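Protein SSD1 (Saccharomyces cerevisiae S288C, PDB 7AM1) binds messenger RNA and represses its translation as a non-enzymatic member of the RNase II family, and is implicated in control of the G1 phase. Local coordinates at residues V397-I403 against H673-K677; A572-R576 against I656-F660; L717-T721 against E839-L845; D529-V533 against M664-A668. All coordinates share one frame; numbering follows the deposited sequence.

Interaction 1. Residues V397-I403 against H673-K677; sequences VDVTSHI and HRQLK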
loop_
_atom_site.group_PDB
_atom_site.type_symbol
_atom_site.label_atom_id
_atom_site.label_comp_id
_atom_site.label_asym_id
_atom_site.label_seq_id
_atom_site.Cartn_x
_atom_site.Cartn_y
_atom_site.Cartn_z
ATOM N N VAL A 397 -12.338 11.490 19.448
ATOM C CA VAL A 397 -11.914 12.827 19.851
ATOM C C VAL A 397 -12.509 13.863 18.905
ATOM O O VAL A 397 -12.427 13.730 17.679
ATOM C CB VAL A 397 -10.378 12.916 19.886
ATOM C CG1 VAL A 397 -9.941 14.355 20.125
ATOM C CG2 VAL A 397 -9.819 12.003 20.958
ATOM N N ASP A 398 -13.104 14.908 19.480
ATOM C CA ASP A 398 -13.728 15.984 18.705
ATOM C C ASP A 398 -12.666 17.040 18.402
ATOM O O ASP A 398 -12.647 18.140 18.957
ATOM C CB ASP A 398 -14.918 16.562 19.464
ATOM C CG ASP A 398 -15.730 17.557 18.639
ATOM O OD1 ASP A 398 -15.292 17.944 17.533
ATOM O OD2 ASP A 398 -16.824 17.947 19.104
ATOM N N VAL A 399 -11.761 16.665 17.492
ATOM C CA VAL A 399 -10.588 17.486 17.209
ATOM C C VAL A 399 -11.004 18.878 16.757
ATOM O O VAL A 399 -10.436 19.883 17.200
ATOM C CB VAL A 399 -9.693 16.807 16.155
ATOM C CG1 VAL A 399 -8.471 17.663 15.867
ATOM C CG2 VAL A 399 -9.263 15.429 16.611
ATOM N N THR A 400 -11.996 18.964 15.861
ATOM C CA THR A 400 -12.319 20.246 15.243
ATOM C C THR A 400 -12.953 21.224 16.224
ATOM O O THR A 400 -12.951 22.430 15.959
ATOM C CB THR A 400 -13.239 20.060 14.029
ATOM O OG1 THR A 400 -14.501 19.523 14.433
ATOM C CG2 THR A 400 -12.596 19.130 12.998
ATOM N N SER A 401 -13.491 20.743 17.346
ATOM C CA SER A 401 -13.935 21.658 18.388
ATOM C C SER A 401 -12.773 22.404 19.034
ATOM O O SER A 401 -13.016 23.330 19.813
ATOM C CB SER A 401 -14.729 20.904 19.457
ATOM O OG SER A 401 -13.881 20.093 20.252
ATOM N N HIS A 402 -11.531 22.017 18.742
ATOM C CA HIS A 402 -10.352 22.707 19.248
ATOM C C HIS A 402 -9.627 23.497 18.167
ATOM O O HIS A 402 -8.529 24.005 18.419
ATOM C CB HIS A 402 -9.380 21.711 19.881
ATOM C CG HIS A 402 -9.936 20.990 21.067
ATOM N ND1 HIS A 402 -10.609 19.791 20.962
ATOM C CD2 HIS A 402 -9.913 21.296 22.385
ATOM C CE1 HIS A 402 -10.975 19.390 22.166
ATOM N NE2 HIS A 402 -10.568 20.286 23.048
ATOM N N ILE A 403 -10.203 23.603 16.971
ATOM C CA ILE A 403 -9.542 24.249 15.843
ATOM C C ILE A 403 -10.554 25.156 15.159
ATOM O O ILE A 403 -11.614 24.691 14.725
ATOM C CB ILE A 403 -8.971 23.227 14.840
ATOM C CG1 ILE A 403 -7.905 22.362 15.529
ATOM C CG2 ILE A 403 -8.423 23.946 13.609
ATOM C CD1 ILE A 403 -7.323 21.237 14.672
ATOM N N HIS A 673 -16.072 15.664 10.204
ATOM C CA HIS A 673 -16.532 16.069 11.529
ATOM C C HIS A 673 -17.298 17.387 11.470
ATOM O O HIS A 673 -18.349 17.535 12.106
ATOM C CB HIS A 673 -15.348 16.184 12.486
ATOM C CG HIS A 673 -14.871 14.868 13.015
ATOM N ND1 HIS A 673 -14.282 14.738 14.253
ATOM C CD2 HIS A 673 -14.886 13.629 12.470
ATOM C CE1 HIS A 673 -13.962 13.472 14.452
ATOM N NE2 HIS A 673 -14.315 12.778 13.386
ATOM N N ARG A 674 -16.791 18.360 10.709
ATOM C CA ARG A 674 -17.499 19.629 10.588
ATOM C C ARG A 674 -18.825 19.451 9.864
ATOM O O ARG A 674 -19.813 20.110 10.208
ATOM C CB ARG A 674 -16.614 20.652 9.878
ATOM C CG ARG A 674 -15.347 20.978 10.661
ATOM C CD ARG A 674 -14.665 22.248 10.173
ATOM N NE ARG A 674 -13.703 22.748 11.156
ATOM C CZ ARG A 674 -12.395 22.504 11.140
ATOM N NH1 ARG A 674 -11.853 21.762 10.182
ATOM N NH2 ARG A 674 -11.622 23.010 12.092
ATOM N N GLN A 675 -18.879 18.543 8.888
ATOM C CA GLN A 675 -20.144 18.244 8.227
ATOM C C GLN A 675 -21.129 17.589 9.187
ATOM O O GLN A 675 -22.321 17.920 9.181
ATOM C CB GLN A 675 -19.893 17.349 7.015
ATOM C CG GLN A 675 -19.237 18.087 5.863
ATOM C CD GLN A 675 -19.166 17.271 4.584
ATOM O OE1 GLN A 675 -19.407 16.064 4.587
ATOM N NE2 GLN A 675 -18.819 17.930 3.480
ATOM N N LEU A 676 -20.654 16.668 10.027
ATOM C CA LEU A 676 -21.551 16.009 10.969
ATOM C C LEU A 676 -22.109 17.001 11.983
ATOM O O LEU A 676 -23.302 16.963 12.305
ATOM C CB LEU A 676 -20.829 14.872 11.688
ATOM C CG LEU A 676 -21.669 14.110 12.724
ATOM C CD1 LEU A 676 -22.877 13.462 12.067
ATOM C CD2 LEU A 676 -20.823 13.083 13.453
ATOM N N LYS A 677 -21.266 17.903 12.488
ATOM C CA LYS A 677 -21.740 18.881 13.458
ATOM C C LYS A 677 -22.820 19.775 12.865
ATOM O O LYS A 677 -23.808 20.092 13.540
ATOM C CB LYS A 677 -20.573 19.721 13.967
ATOM C CG LYS A 677 -19.570 18.936 14.783
ATOM C CD LYS A 677 -18.627 19.872 15.498
ATOM C CE LYS A 677 -17.438 19.137 16.047
ATOM N NZ LYS A 677 -16.414 20.090 16.540
HETATM O O HOH W 1 -14.169 17.004 15.353
HETATM O O HOH W 2 -13.940 23.860 13.721
#
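A buried polar contact joins Asp398, Thr400 and Ile403, in the loop that leaves strand 389-397, to Arg674 and Lys677 on helix 668-681 of the RNB domain. Lys677 lies extended along Thr400 in the opposite direction, and its NZ donates to Thr400 OG1 at 2.9 Å. A lysine suits this place because its long chain can carry a charge from the helix into the loop. NZ also forms a salt bridge with Asp398 OD1, although the exact position of that oxygen is uncertain; Asp398 OD2 pairs with Arg355. The hydroxyl of Thr400 meets Lys677 because chi1 of 64° sets OG1 between the backbone N and the carbonyl carbon, which leaves the methyl to Arg674. That methyl, CG2, sits over the centre of the guanidinium face, 3.9 Å from Arg674 CZ. In the plane of the same guanidinium, Arg674 NH2 donates to Ile403 O at 3.1 Å, coming from above the carbonyl plane. Water 2 accepts a hydrogen bond from Arg674 NE at 2.8 Å and donates one to Ile403 O at 2.7 Å. Replacing Arg674 with an alanine would probably leave Ile403 O without its direct donor and open a gap beneath the Thr400 methyl. Water 1 links Thr400 N to His673 ND1, while His673 NE2 bonds to Phe660 O. The loop itself is an inverse gamma turn centred on Asp398 running into a 3-10 turn at 399-402, a compact exit from an RNB-domain strand that is docked on a helix by basic side chains.

Interaction 2. Residues A572-R576 against I656-F660; sequences ALLRR and IYTHF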
loop_
_atom_site.group_PDB
_atom_site.type_symbol
_atom_site.label_atom_id
_atom_site.label_comp_id
_atom_site.label_asym_id
_atom_site.label_seq_id
_atom_site.Cartn_x
_atom_site.Cartn_y
_atom_site.Cartn_z
ATOM N N ALA A 572 -21.748 16.058 0.872
ATOM C CA ALA A 572 -21.112 15.098 1.766
ATOM C C ALA A 572 -19.758 14.650 1.223
ATOM O O ALA A 572 -19.613 14.345 0.037
ATOM C CB ALA A 572 -22.015 13.877 1.963
ATOM N N LEU A 573 -18.761 14.609 2.107
ATOM C CA LEU A 573 -17.460 14.028 1.785
ATOM C C LEU A 573 -17.535 12.545 2.128
ATOM O O LEU A 573 -17.668 12.177 3.299
ATOM C CB LEU A 573 -16.330 14.714 2.544
ATOM C CG LEU A 573 -14.910 14.258 2.164
ATOM C CD1 LEU A 573 -13.882 15.174 2.805
ATOM C CD2 LEU A 573 -14.605 12.808 2.538
ATOM N N LEU A 574 -17.490 11.705 1.107
ATOM C CA LEU A 574 -17.636 10.267 1.232
ATOM C C LEU A 574 -16.359 9.588 0.743
ATOM O O LEU A 574 -15.400 10.241 0.325
ATOM C CB LEU A 574 -18.862 9.805 0.443
ATOM C CG LEU A 574 -20.186 10.435 0.895
ATOM C CD1 LEU A 574 -21.324 10.030 -0.032
ATOM C CD2 LEU A 574 -20.503 10.047 2.326
ATOM N N ARG A 575 -16.353 8.260 0.787
ATOM C CA ARG A 575 -15.195 7.482 0.367
ATOM C C ARG A 575 -15.694 6.233 -0.334
ATOM O O ARG A 575 -16.515 5.497 0.220
ATOM C CB ARG A 575 -14.308 7.121 1.560
ATOM C CG ARG A 575 -13.024 6.393 1.196
ATOM C CD ARG A 575 -12.056 6.439 2.361
ATOM N NE ARG A 575 -10.795 5.764 2.083
ATOM C CZ ARG A 575 -9.777 6.308 1.421
ATOM N NH1 ARG A 575 -9.859 7.538 0.928
ATOM N NH2 ARG A 575 -8.671 5.603 1.241
ATOM N N ARG A 576 -15.243 6.022 -1.562
ATOM C CA ARG A 576 -15.665 4.865 -2.331
ATOM C C ARG A 576 -14.448 4.066 -2.773
ATOM O O ARG A 576 -13.305 4.504 -2.649
ATOM C CB ARG A 576 -16.503 5.275 -3.544
ATOM C CG ARG A 576 -15.769 6.074 -4.610
ATOM C CD ARG A 576 -16.741 6.363 -5.724
ATOM N NE ARG A 576 -16.117 6.978 -6.887
ATOM C CZ ARG A 576 -16.581 6.861 -8.126
ATOM N NH1 ARG A 576 -17.661 6.127 -8.369
ATOM N NH2 ARG A 576 -15.957 7.470 -9.126
ATOM N N ILE A 656 -22.123 2.655 1.109
ATOM C CA ILE A 656 -21.685 4.030 1.308
ATOM C C ILE A 656 -20.694 4.020 2.460
ATOM O O ILE A 656 -20.757 3.161 3.344
ATOM C CB ILE A 656 -22.892 4.965 1.573
ATOM C CG1 ILE A 656 -22.492 6.435 1.419
ATOM C CG2 ILE A 656 -23.474 4.718 2.963
ATOM C CD1 ILE A 656 -23.693 7.385 1.380
ATOM N N TYR A 657 -19.758 4.960 2.437
ATOM C CA TYR A 657 -18.687 4.963 3.422
ATOM C C TYR A 657 -18.088 6.358 3.478
ATOM O O TYR A 657 -18.262 7.168 2.564
ATOM C CB TYR A 657 -17.620 3.908 3.075
ATOM C CG TYR A 657 -16.733 3.488 4.227
ATOM C CD1 TYR A 657 -17.273 2.858 5.347
ATOM C CD2 TYR A 657 -15.353 3.673 4.181
ATOM C CE1 TYR A 657 -16.477 2.467 6.402
ATOM C CE2 TYR A 657 -14.545 3.277 5.236
ATOM C CZ TYR A 657 -15.119 2.671 6.345
ATOM O OH TYR A 657 -14.337 2.269 7.406
ATOM N N THR A 658 -17.394 6.627 4.577
ATOM C CA THR A 658 -16.553 7.809 4.702
ATOM C C THR A 658 -15.558 7.557 5.828
ATOM O O THR A 658 -15.496 6.457 6.391
ATOM C CB THR A 658 -17.369 9.081 4.956
ATOM O OG1 THR A 658 -16.500 10.218 4.841
ATOM C CG2 THR A 658 -17.998 9.074 6.341
ATOM N N HIS A 659 -14.786 8.585 6.167
ATOM C CA HIS A 659 -13.767 8.496 7.203
ATOM C C HIS A 659 -14.071 9.489 8.312
ATOM O O HIS A 659 -14.079 10.705 8.086
ATOM C CB HIS A 659 -12.374 8.733 6.621
ATOM C CG HIS A 659 -11.733 7.490 6.095
ATOM N ND1 HIS A 659 -10.493 7.492 5.497
ATOM C CD2 HIS A 659 -12.153 6.202 6.088
ATOM C CE1 HIS A 659 -10.183 6.262 5.131
ATOM N NE2 HIS A 659 -11.170 5.458 5.484
ATOM N N PHE A 660 -14.302 8.955 9.510
ATOM C CA PHE A 660 -14.703 9.717 10.684
ATOM C C PHE A 660 -13.914 9.347 11.932
ATOM O O PHE A 660 -13.805 10.189 12.832
ATOM C CB PHE A 660 -16.212 9.507 10.927
ATOM C CG PHE A 660 -16.694 9.843 12.318
ATOM C CD1 PHE A 660 -17.177 11.111 12.613
ATOM C CD2 PHE A 660 -16.733 8.873 13.309
ATOM C CE1 PHE A 660 -17.649 11.414 13.884
ATOM C CE2 PHE A 660 -17.203 9.170 14.582
ATOM C CZ PHE A 660 -17.663 10.443 14.868
HETATM O O HOH W 3 -19.223 6.124 -0.251
#
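Thr658 passes across Leu574 with their CA atoms 4.4 Å apart, the two chains running 105° to each other, so they meet at a crossing and do not pair as strands. Strand 573-576 is already paired with strand 635-638, and the loop 656-660 reaches it through isolated hydrogen bonds. Arg575 N donates to Tyr657 O at 2.8 Å with an N-H...O angle of 150°, approaching well above the carbonyl plane. Water 3 bridges Arg575 O and Tyr657 N beside it. Threonine suits position 658 because its hydroxyl, held anti to the backbone N (chi1 -170°), points OG1 at the backbone and donates to Leu573 O at 2.8 Å. Leu574 CD1 and Ile656 CD1 add an apolar touch at 3.8 Å. At the other end of the crossing, the extended chain of Arg575 lays its CD over the centre of the His659 ring, 3.4 Å from the ring centroid, a CH-pi contact. The guanidinium beyond is inclined to the ring, and its NE pairs with Asp529 OD1. His659 NE2 bonds to Asp529 OD2 and His659 ND1 to Tyr636 OH, which fixes the rotation of the imidazole. A leucine in place of His659 would probably leave Asp529 OD2 and the Tyr636 hydroxyl without this partner and deprive Arg575 CD of its flat support. The chemistry thus implies a buried guanidinium whose charge is probably offset in large part by Asp529, with Tyr636 adding a cation-pi contact, while the histidine serves both as a second mate for that carboxylate and as an aromatic surface for the arginine's methylene.

Interaction 3. Residues L717-T721 against E839-L845; sequences LLCKT and ELSDLHL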
loop_
_atom_site.group_PDB
_atom_site.type_symbol
_atom_site.label_atom_id
_atom_site.label_comp_id
_atom_site.label_asym_id
_atom_site.label_seq_id
_atom_site.Cartn_x
_atom_site.Cartn_y
_atom_site.Cartn_z
ATOM N N LEU A 717 13.495 -1.509 5.674
ATOM C CA LEU A 717 13.917 -2.210 6.880
ATOM C C LEU A 717 13.890 -3.720 6.694
ATOM O O LEU A 717 14.721 -4.428 7.274
ATOM C CB LEU A 717 13.025 -1.807 8.049
ATOM C CG LEU A 717 13.394 -2.347 9.429
ATOM C CD1 LEU A 717 14.848 -2.057 9.760
ATOM C CD2 LEU A 717 12.461 -1.755 10.483
ATOM N N LEU A 718 12.953 -4.227 5.888
ATOM C CA LEU A 718 12.894 -5.661 5.626
ATOM C C LEU A 718 14.116 -6.131 4.847
ATOM O O LEU A 718 14.659 -7.208 5.121
ATOM C CB LEU A 718 11.615 -5.997 4.861
ATOM C CG LEU A 718 11.462 -7.473 4.494
ATOM C CD1 LEU A 718 11.461 -8.342 5.738
ATOM C CD2 LEU A 718 10.199 -7.687 3.681
ATOM N N CYS A 719 14.554 -5.345 3.863
ATOM C CA CYS A 719 15.748 -5.708 3.108
ATOM C C CYS A 719 16.970 -5.746 4.013
ATOM O O CYS A 719 17.805 -6.652 3.911
ATOM C CB CYS A 719 15.959 -4.721 1.962
ATOM S SG CYS A 719 14.813 -4.932 0.602
ATOM N N LYS A 720 17.097 -4.761 4.902
ATOM C CA LYS A 720 18.178 -4.765 5.881
ATOM C C LYS A 720 18.112 -5.995 6.778
ATOM O O LYS A 720 19.148 -6.584 7.117
ATOM C CB LYS A 720 18.098 -3.484 6.705
ATOM C CG LYS A 720 19.130 -3.347 7.797
ATOM C CD LYS A 720 19.034 -1.950 8.395
ATOM C CE LYS A 720 19.374 -1.927 9.873
ATOM N NZ LYS A 720 18.434 -1.040 10.617
ATOM N N THR A 721 16.899 -6.394 7.172
ATOM C CA THR A 721 16.726 -7.555 8.040
ATOM C C THR A 721 17.057 -8.843 7.295
ATOM O O THR A 721 17.735 -9.728 7.833
ATOM C CB THR A 721 15.288 -7.592 8.570
ATOM O OG1 THR A 721 15.018 -6.422 9.358
ATOM C CG2 THR A 721 15.067 -8.813 9.423
ATOM N N GLU A 839 17.321 -3.275 17.780
ATOM C CA GLU A 839 16.633 -2.225 17.038
ATOM C C GLU A 839 15.173 -2.591 16.808
ATOM O O GLU A 839 14.270 -1.793 17.081
ATOM C CB GLU A 839 17.345 -1.981 15.706
ATOM C CG GLU A 839 16.799 -0.807 14.903
ATOM C CD GLU A 839 17.542 -0.610 13.592
ATOM O OE1 GLU A 839 16.882 -0.405 12.552
ATOM O OE2 GLU A 839 18.790 -0.667 13.601
ATOM N N LEU A 840 14.923 -3.802 16.304
ATOM C CA LEU A 840 13.553 -4.225 16.037
ATOM C C LEU A 840 12.735 -4.283 17.320
ATOM O O LEU A 840 11.552 -3.926 17.327
ATOM C CB LEU A 840 13.557 -5.583 15.340
ATOM C CG LEU A 840 14.297 -5.629 14.001
ATOM C CD1 LEU A 840 14.124 -6.991 13.352
ATOM C CD2 LEU A 840 13.808 -4.529 13.072
ATOM N N SER A 841 13.346 -4.747 18.413
ATOM C CA SER A 841 12.650 -4.796 19.693
ATOM C C SER A 841 12.231 -3.398 20.130
ATOM O O SER A 841 11.088 -3.182 20.551
ATOM C CB SER A 841 13.546 -5.458 20.741
ATOM O OG SER A 841 12.938 -5.449 22.020
ATOM N N ASP A 842 13.148 -2.431 20.031
ATOM C CA ASP A 842 12.818 -1.054 20.380
ATOM C C ASP A 842 11.657 -0.537 19.538
ATOM O O ASP A 842 10.769 0.157 20.045
ATOM C CB ASP A 842 14.045 -0.160 20.201
ATOM C CG ASP A 842 15.163 -0.498 21.167
ATOM O OD1 ASP A 842 14.874 -1.013 22.269
ATOM O OD2 ASP A 842 16.337 -0.253 20.818
ATOM N N LEU A 843 11.650 -0.861 18.246
ATOM C CA LEU A 843 10.551 -0.493 17.363
ATOM C C LEU A 843 9.337 -1.401 17.519
ATOM O O LEU A 843 8.343 -1.207 16.808
ATOM C CB LEU A 843 11.030 -0.518 15.910
ATOM C CG LEU A 843 12.213 0.402 15.599
ATOM C CD1 LEU A 843 12.714 0.195 14.177
ATOM C CD2 LEU A 843 11.832 1.855 15.819
ATOM N N HIS A 844 9.392 -2.382 18.419
ATOM C CA HIS A 844 8.288 -3.318 18.626
ATOM C C HIS A 844 7.935 -4.039 17.326
ATOM O O HIS A 844 6.766 -4.174 16.958
ATOM C CB HIS A 844 7.067 -2.611 19.220
ATOM C CG HIS A 844 7.324 -2.002 20.563
ATOM N ND1 HIS A 844 7.825 -0.728 20.722
ATOM C CD2 HIS A 844 7.163 -2.500 21.813
ATOM C CE1 HIS A 844 7.955 -0.464 22.010
ATOM N NE2 HIS A 844 7.560 -1.523 22.693
ATOM N N LEU A 845 8.968 -4.496 16.627
ATOM C CA LEU A 845 8.824 -5.288 15.415
ATOM C C LEU A 845 9.238 -6.728 15.697
ATOM O O LEU A 845 9.913 -7.018 16.687
ATOM C CB LEU A 845 9.669 -4.703 14.282
ATOM C CG LEU A 845 9.383 -3.246 13.914
ATOM C CD1 LEU A 845 10.470 -2.715 12.985
ATOM C CD2 LEU A 845 8.023 -3.116 13.265
#
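The carboxylate of Glu839 faces the ammonium of Lys720 with both oxygens: Lys720 NZ makes a salt bridge to Glu839 OE1 at 2.6 Å, with Glu839 OE2 3.0 Å from NZ. The other flat group, the His844 ring, turns to its own helix and has Ser841 O over one face, offset toward the rim. The long helix 689-725 here meets the C-terminal end of helix 834-842, which a Schellman motif closes. His844 takes a positive phi of 57°, and Leu845 N bonds back to Leu840 O at 2.7 Å; this turn brings the Leu845 side chain round to the helix 689-725. Leucines suit the interior of the contact. Leu717 pushes one methyl, CD2, among three others: it lies 4.0 Å from Leu840 CD2 and 4.2 Å from Leu843 CD1, and meets Leu845 CD1 tip to tip at 3.3 Å, tighter than usual for two carbons. The charged pair lies on the more solvent-accessible side of this apolar cluster, where a long lysine, bent at chi3 and chi4, can meet a fully extended glutamate. Leu717 CD1 also comes near Glu839 OE1, so the carboxylate borders the apolar cluster. Buried Thr721 bonds within its own helix: its OG1, facing the methyl CD1 of Leu840, donates to Leu717 O at 2.9 Å, from the opposite face of that carbonyl to Thr721 N.

Interaction 4. Residues D529-V533 against M664-A668; sequences DDEKV and MRRYA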
loop_
_atom_site.group_PDB
_atom_site.type_symbol
_atom_site.label_atom_id
_atom_site.label_comp_id
_atom_site.label_asym_id
_atom_site.label_seq_id
_atom_site.Cartn_x
_atom_site.Cartn_y
_atom_site.Cartn_z
ATOM N N ASP A 529 -7.949 0.700 1.890
ATOM C CA ASP A 529 -8.697 1.815 2.451
ATOM C C ASP A 529 -7.876 2.704 3.370
ATOM O O ASP A 529 -8.097 3.916 3.390
ATOM C CB ASP A 529 -9.917 1.328 3.237
ATOM C CG ASP A 529 -10.817 2.472 3.645
ATOM O OD1 ASP A 529 -11.418 3.087 2.736
ATOM O OD2 ASP A 529 -10.902 2.774 4.857
ATOM N N ASP A 530 -6.911 2.154 4.098
ATOM C CA ASP A 530 -6.267 2.901 5.168
ATOM C C ASP A 530 -4.866 2.349 5.370
ATOM O O ASP A 530 -4.503 1.303 4.829
ATOM C CB ASP A 530 -7.114 2.804 6.445
ATOM C CG ASP A 530 -6.888 3.951 7.405
ATOM O OD1 ASP A 530 -6.207 4.931 7.045
ATOM O OD2 ASP A 530 -7.403 3.855 8.544
ATOM N N GLU A 531 -4.071 3.075 6.149
ATOM C CA GLU A 531 -2.731 2.636 6.505
ATOM C C GLU A 531 -2.688 2.194 7.961
ATOM O O GLU A 531 -3.481 2.641 8.794
ATOM C CB GLU A 531 -1.705 3.751 6.288
ATOM C CG GLU A 531 -1.703 4.343 4.885
ATOM C CD GLU A 531 -2.758 5.412 4.691
ATOM O OE1 GLU A 531 -3.639 5.221 3.825
ATOM O OE2 GLU A 531 -2.714 6.440 5.409
ATOM N N LYS A 532 -1.710 1.345 8.268
ATOM C CA LYS A 532 -1.475 0.939 9.644
ATOM C C LYS A 532 -0.930 2.117 10.441
ATOM O O LYS A 532 -0.218 2.977 9.913
ATOM C CB LYS A 532 -0.473 -0.214 9.715
ATOM C CG LYS A 532 -0.976 -1.547 9.199
ATOM C CD LYS A 532 0.059 -2.636 9.468
ATOM C CE LYS A 532 -0.460 -4.007 9.085
ATOM N NZ LYS A 532 0.597 -5.041 9.235
ATOM N N VAL A 533 -1.286 2.152 11.723
ATOM C CA VAL A 533 -0.738 3.116 12.671
ATOM C C VAL A 533 0.471 2.468 13.332
ATOM O O VAL A 533 1.587 2.994 13.270
ATOM C CB VAL A 533 -1.791 3.544 13.710
ATOM C CG1 VAL A 533 -1.160 4.400 14.802
ATOM C CG2 VAL A 533 -2.931 4.289 13.029
ATOM N N MET A 664 -7.099 12.422 14.318
ATOM C CA MET A 664 -5.751 12.789 14.730
ATOM C C MET A 664 -4.702 12.479 13.670
ATOM O O MET A 664 -3.568 12.953 13.796
ATOM C CB MET A 664 -5.375 12.081 16.034
ATOM C CG MET A 664 -6.275 12.421 17.214
ATOM S SD MET A 664 -6.211 14.166 17.669
ATOM C CE MET A 664 -4.709 14.221 18.637
ATOM N N ARG A 665 -5.041 11.699 12.636
ATOM C CA ARG A 665 -4.080 11.351 11.597
ATOM C C ARG A 665 -4.590 11.537 10.174
ATOM O O ARG A 665 -3.789 11.418 9.240
ATOM C CB ARG A 665 -3.607 9.895 11.760
ATOM C CG ARG A 665 -4.719 8.857 11.919
ATOM C CD ARG A 665 -4.130 7.456 12.028
ATOM N NE ARG A 665 -5.135 6.402 12.029
ATOM C CZ ARG A 665 -5.648 5.847 10.932
ATOM N NH1 ARG A 665 -5.273 6.260 9.725
ATOM N NH2 ARG A 665 -6.555 4.884 11.046
ATOM N N ARG A 666 -5.874 11.836 9.978
ATOM C CA ARG A 666 -6.449 12.058 8.657
ATOM C C ARG A 666 -7.183 13.392 8.638
ATOM O O ARG A 666 -8.071 13.628 9.465
ATOM C CB ARG A 666 -7.417 10.935 8.278
ATOM C CG ARG A 666 -6.833 9.543 8.357
ATOM C CD ARG A 666 -7.786 8.526 7.725
ATOM N NE ARG A 666 -9.084 8.496 8.405
ATOM C CZ ARG A 666 -9.697 7.395 8.842
ATOM N NH1 ARG A 666 -9.143 6.200 8.673
ATOM N NH2 ARG A 666 -10.874 7.489 9.450
ATOM N N TYR A 667 -6.827 14.262 7.690
ATOM C CA TYR A 667 -7.516 15.542 7.606
ATOM C C TYR A 667 -8.912 15.411 7.009
ATOM O O TYR A 667 -9.784 16.227 7.315
ATOM C CB TYR A 667 -6.721 16.553 6.779
ATOM C CG TYR A 667 -7.342 17.926 6.844
ATOM C CD1 TYR A 667 -7.062 18.782 7.901
ATOM C CD2 TYR A 667 -8.248 18.349 5.880
ATOM C CE1 TYR A 667 -7.646 20.030 7.983
ATOM C CE2 TYR A 667 -8.838 19.595 5.954
ATOM C CZ TYR A 667 -8.534 20.430 7.006
ATOM O OH TYR A 667 -9.120 21.670 7.077
ATOM N N ALA A 668 -9.147 14.414 6.150
ATOM C CA ALA A 668 -10.487 14.227 5.606
ATOM C C ALA A 668 -11.514 14.122 6.728
ATOM O O ALA A 668 -12.627 14.654 6.620
ATOM C CB ALA A 668 -10.532 12.979 4.725
#
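Arg665 leaves its backbone with CG between N and the carbonyl carbon (chi1 50°) and then runs straight, which carries its guanidinium to Asp530; Arg666 folds at chi3 (-60°) to bring NH1 to the same carboxylate. The carboxylate of Asp530 meets both. These three residues form a salt-bridge network inside the RNB domain, joining the loop after helix 523-529 to the loop that leads into helix 668-681. Arg665 grips the carboxylate end-on, with one nitrogen for each oxygen: NH1 donates to Asp530 OD1 at 3.1 Å and NH2 to Asp530 OD2 at 2.8 Å. Both bonds are nearly straight and both use the syn sides of the oxygens, the planes of the two groups being 24° apart. An arginine suits this place because it alone among the basic residues can match two oxygens with two parallel N-H groups. Arg666 meets OD2 from its guanidinium edge, NH1 lying 2.9 Å from Asp530 OD2 in a salt bridge, with its side chain crossing that of the aspartate at about a right angle. Its NH2 pairs with Asp669. A further charge reaches Asp530 OD1 from Lys703 of helix 689-725, and Glu531 N adds a weak bond to that oxygen. With three basic groups round it, this buried carboxylate is likely to stay ionised. Val533 supplies the apolar side: a short branched residue fits over the guanidinium face of Arg665, where CG2 of Val533 lies 3.2 Å from Arg665 NE.

In the fold
Interactions 1, 2 and 4 cluster within the RNB domain, their centres 13 to 16 Å apart. Each includes a segment on helix 668-681 or in the loop leading into it. Along the chain, the span bridged by interaction 1 encloses that of interaction 4, which in turn encloses that of interaction 2. They touch directly: Asp529 ties interaction 4 to Arg575 and His659, and Val399 packs on Met664 between interactions 1 and 4. The three thus probably bind strand loop, strand pair and helix into one buried unit. Interaction 3, centred about 23 Å from interaction 4, lies where helix 689-725, which follows helix 668-681, is met by the later helix 834-842. Helix 689-725 also sends Lys703 back to interaction 4.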